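Local structure of acetoacetate decarboxylase (Sphingomonas wittichii, 5UPB) at the interface of chains A and B. The protein is an acetoacetate decarboxylase-like enzyme, probably a lyase that acts on carbonyl substrates through a Schiff-base intermediate. Residues are numbered along the deposited sequence; one frame, centred on the assembly and turned at random. Chains: chain A/B, Acetoacetate decarboxylase.

The interface of chains A and B. Residues chain A 111, 115, 122-123, 153-154; chain B 6, 13, 15, 108-109.
Carboxylate oxygen OE2 of B:Glu108 is gripped from chain A by the backbone N of A:Ile123, at 2.9 Å on its anti side, and by NE of A:Arg153, at 2.8 Å on its syn side. NH2 of A:Arg153 meets B:Glu108 OE1 at 3.0 Å, completing a side-on grip by two nitrogens: NE and OE2 form the salt bridge, NH2 and OE1 a hydrogen bond. NH2 approaches OE1 from above the carboxylate plane, the two flat groups being turned 52° apart. Extended from CG to NE, with CG anti to its backbone N, A:Arg153 meets the glutamate tip to tip. OE1 also accepts B:Trp109 N and touches a water shared with A:His154 NE2, so a two-oxygen acid suits this place. An alanine in place of B:Glu108 would probably leave the A:Arg153 guanidinium without its counter-charge and A:Ile123 N without this acceptor. Alongside, B:Glu108 CB packs on A:Ile123 CG1 (3.6 Å), the side chains running in opposite directions.

A:Lys122 lays its extended methylenes across one face of the B:Phe6 ring, using both greasy stem and polar tip: its NZ donates to the carbonyl O of B:Ala13 at 2.8 Å. This patch belongs to a two-fold interface within a four-copy assembly, which may be the biological one. Indole and imidazole meet edge-to-face, suited as N-H donor and ring-nitrogen acceptor: B:Trp109 NE1 donates to A:His154 NE2 at 3.1 Å along a bent path, 136° at the hydrogen.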
ATOM      1  N   LEU A 111       0.563  12.470  -9.854  1.00 24.95           N
ATOM      2  CA  LEU A 111       1.172  11.967 -11.075  1.00 23.58           C
ATOM      3  C   LEU A 111       0.582  12.648 -12.304  1.00 25.07           C
ATOM      4  O   LEU A 111       1.313  13.121 -13.196  1.00 27.68           O
ATOM      5  CB  LEU A 111       1.006  10.451 -11.138  1.00 25.94           C
ATOM      6  CG  LEU A 111       1.624   9.792 -12.370  1.00 28.82           C
ATOM      7  CD1 LEU A 111       1.980   8.368 -11.993  1.00 30.07           C
ATOM      8  CD2 LEU A 111       0.674   9.846 -13.528  1.00 28.16           C
ATOM      9  N   TRP A 115       2.172  15.062 -15.105  1.00 33.54           N
ATOM     10  CA  TRP A 115       2.323  14.743 -16.522  1.00 34.25           C
ATOM     11  C   TRP A 115       1.756  15.862 -17.385  1.00 33.40           C
ATOM     12  O   TRP A 115       2.320  16.195 -18.437  1.00 28.10           O
ATOM     13  CB  TRP A 115       1.634  13.409 -16.872  1.00 33.22           C
ATOM     14  CG  TRP A 115       2.394  12.133 -16.608  1.00 29.70           C
ATOM     15  CD1 TRP A 115       2.998  11.751 -15.442  1.00 34.53           C
ATOM     16  CD2 TRP A 115       2.595  11.042 -17.533  1.00 35.22           C
ATOM     17  NE1 TRP A 115       3.579  10.500 -15.586  1.00 30.76           N
ATOM     18  CE2 TRP A 115       3.338  10.041 -16.851  1.00 32.43           C
ATOM     19  CE3 TRP A 115       2.224  10.817 -18.862  1.00 35.46           C
ATOM     20  CZ2 TRP A 115       3.727   8.841 -17.458  1.00 36.04           C
ATOM     21  CZ3 TRP A 115       2.608   9.624 -19.462  1.00 35.13           C
ATOM     22  CH2 TRP A 115       3.358   8.653 -18.753  1.00 30.83           C
ATOM     23  N   LYS A 122       6.170   8.548 -12.011  1.00 27.75           N
ATOM     24  CA  LYS A 122       5.653   7.204 -11.777  1.00 29.56           C
ATOM     25  C   LYS A 122       5.121   7.131 -10.346  1.00 26.32           C
ATOM     26  O   LYS A 122       5.327   8.049  -9.526  1.00 25.80           O
ATOM     27  CB  LYS A 122       6.756   6.170 -11.981  1.00 29.28           C
ATOM     28  CG  LYS A 122       7.295   6.112 -13.425  1.00 30.26           C
ATOM     29  CD  LYS A 122       8.422   5.062 -13.535  1.00 28.07           C
ATOM     30  CE  LYS A 122       8.946   4.974 -14.908  1.00 33.07           C
ATOM     31  NZ  LYS A 122      10.165   4.070 -14.968  1.00 34.81           N
ATOM     32  N   ILE A 123       4.434   6.030 -10.043  1.00 26.68           N
ATOM     33  CA  ILE A 123       3.975   5.766  -8.691  1.00 24.28           C
ATOM     34  C   ILE A 123       5.023   4.937  -7.975  1.00 34.09           C
ATOM     35  O   ILE A 123       5.448   3.880  -8.468  1.00 29.97           O
ATOM     36  CB  ILE A 123       2.642   5.013  -8.667  1.00 24.06           C
ATOM     37  CG1 ILE A 123       1.505   5.848  -9.245  1.00 27.38           C
ATOM     38  CG2 ILE A 123       2.369   4.554  -7.186  1.00 27.78           C
ATOM     39  CD1 ILE A 123       1.161   7.081  -8.385  1.00 27.62           C
ATOM     40  N   ARG A 153       9.926   1.103  -5.833  1.00 22.98           N
ATOM     41  CA  ARG A 153       8.865   0.790  -6.778  1.00 29.47           C
ATOM     42  C   ARG A 153       9.017  -0.650  -7.229  1.00 22.50           C
ATOM     43  O   ARG A 153      10.136  -1.107  -7.477  1.00 24.38           O
ATOM     44  CB  ARG A 153       8.903   1.743  -7.979  1.00 37.34           C
ATOM     45  CG  ARG A 153       7.832   1.441  -9.039  1.00 26.35           C
ATOM     46  CD  ARG A 153       7.777   2.553 -10.113  1.00 22.99           C
ATOM     47  NE  ARG A 153       6.800   2.276 -11.163  1.00 25.39           N
ATOM     48  CZ  ARG A 153       7.058   1.569 -12.267  1.00 28.43           C
ATOM     49  NH1 ARG A 153       8.276   1.069 -12.501  1.00 29.42           N
ATOM     50  NH2 ARG A 153       6.087   1.358 -13.158  1.00 28.27           N
ATOM     51  N   HIS A 154       7.886  -1.372  -7.325  1.00 29.83           N
ATOM     52  CA  HIS A 154       7.862  -2.758  -7.829  1.00 28.00           C
ATOM     53  C   HIS A 154       8.739  -3.673  -6.984  1.00 35.62           C
ATOM     54  O   HIS A 154       9.203  -4.720  -7.444  1.00 29.70           O
ATOM     55  CB  HIS A 154       8.291  -2.823  -9.292  1.00 26.95           C
ATOM     56  CG  HIS A 154       7.217  -2.418 -10.256  1.00 28.23           C
ATOM     57  ND1 HIS A 154       7.466  -2.207 -11.600  1.00 31.68           N
ATOM     58  CD2 HIS A 154       5.898  -2.180 -10.072  1.00 31.70           C
ATOM     59  CE1 HIS A 154       6.340  -1.875 -12.202  1.00 28.79           C
ATOM     60  NE2 HIS A 154       5.377  -1.838 -11.297  1.00 30.08           N
TER
ATOM     61  N   PHE B   6       9.479   7.247 -18.411  1.00 37.64           N
ATOM     62  CA  PHE B   6      10.638   8.141 -18.610  1.00 37.97           C
ATOM     63  C   PHE B   6      11.313   7.851 -19.941  1.00 45.01           C
ATOM     64  O   PHE B   6      11.654   6.689 -20.224  1.00 43.01           O
ATOM     65  CB  PHE B   6      11.681   7.959 -17.516  1.00 40.44           C
ATOM     66  CG  PHE B   6      11.149   8.089 -16.109  1.00 39.00           C
ATOM     67  CD1 PHE B   6      10.123   8.974 -15.802  1.00 42.66           C
ATOM     68  CD2 PHE B   6      11.712   7.329 -15.075  1.00 38.73           C
ATOM     69  CE1 PHE B   6       9.652   9.091 -14.482  1.00 35.79           C
ATOM     70  CE2 PHE B   6      11.255   7.448 -13.765  1.00 35.76           C
ATOM     71  CZ  PHE B   6      10.208   8.328 -13.463  1.00 35.16           C
ATOM     72  N   ALA B  13      13.272   2.603 -19.228  1.00 47.83           N
ATOM     73  CA  ALA B  13      12.549   3.247 -18.141  1.00 39.14           C
ATOM     74  C   ALA B  13      11.170   3.756 -18.558  1.00 38.73           C
ATOM     75  O   ALA B  13      10.504   4.416 -17.758  1.00 37.02           O
ATOM     76  CB  ALA B  13      13.392   4.387 -17.573  1.00 40.88           C
ATOM     77  N   LEU B  15       7.337   3.728 -19.002  1.00 35.60           N
ATOM     78  CA  LEU B  15       6.188   3.053 -18.406  1.00 39.80           C
ATOM     79  C   LEU B  15       5.463   2.170 -19.413  1.00 42.78           C
ATOM     80  O   LEU B  15       5.068   1.035 -19.105  1.00 41.74           O
ATOM     81  CB  LEU B  15       5.248   4.113 -17.854  1.00 47.74           C
ATOM     82  CG  LEU B  15       4.441   3.907 -16.607  1.00 52.96           C
ATOM     83  CD1 LEU B  15       5.269   3.308 -15.484  1.00 32.84           C
ATOM     84  CD2 LEU B  15       3.912   5.288 -16.275  1.00 32.83           C
ATOM     85  N   GLU B 108       0.352   1.745 -12.076  1.00 25.87           N
ATOM     86  CA  GLU B 108       0.202   2.938 -12.908  1.00 25.21           C
ATOM     87  C   GLU B 108       0.581   2.682 -14.354  1.00 25.97           C
ATOM     88  O   GLU B 108       0.138   3.437 -15.231  1.00 26.29           O
ATOM     89  CB  GLU B 108       1.019   4.138 -12.342  1.00 31.60           C
ATOM     90  CG  GLU B 108       2.438   4.307 -12.840  1.00 24.55           C
ATOM     91  CD  GLU B 108       3.394   3.268 -12.309  1.00 36.40           C
ATOM     92  OE1 GLU B 108       3.202   2.066 -12.596  1.00 29.82           O
ATOM     93  OE2 GLU B 108       4.363   3.650 -11.613  1.00 27.26           O
ATOM     94  N   TRP B 109       1.382   1.654 -14.643  1.00 30.26           N
ATOM     95  CA  TRP B 109       1.603   1.334 -16.053  1.00 33.10           C
ATOM     96  C   TRP B 109       0.320   0.896 -16.725  1.00 26.61           C
ATOM     97  O   TRP B 109       0.119   1.186 -17.917  1.00 29.72           O
ATOM     98  CB  TRP B 109       2.697   0.272 -16.232  1.00 33.65           C
ATOM     99  CG  TRP B 109       2.704  -0.885 -15.235  1.00 27.76           C
ATOM    100  CD1 TRP B 109       3.401  -0.939 -14.050  1.00 28.63           C
ATOM    101  CD2 TRP B 109       2.059  -2.161 -15.370  1.00 29.33           C
ATOM    102  NE1 TRP B 109       3.193  -2.149 -13.424  1.00 28.45           N
ATOM    103  CE2 TRP B 109       2.377  -2.915 -14.211  1.00 29.81           C
ATOM    104  CE3 TRP B 109       1.240  -2.740 -16.353  1.00 27.86           C
ATOM    105  CZ2 TRP B 109       1.907  -4.205 -14.000  1.00 24.65           C
ATOM    106  CZ3 TRP B 109       0.759  -4.037 -16.134  1.00 29.13           C
ATOM    107  CH2 TRP B 109       1.089  -4.751 -14.965  1.00 27.23           C
TER
HETATM  108  O   HOH W   1       3.523   0.140 -10.849  1.00 29.38           O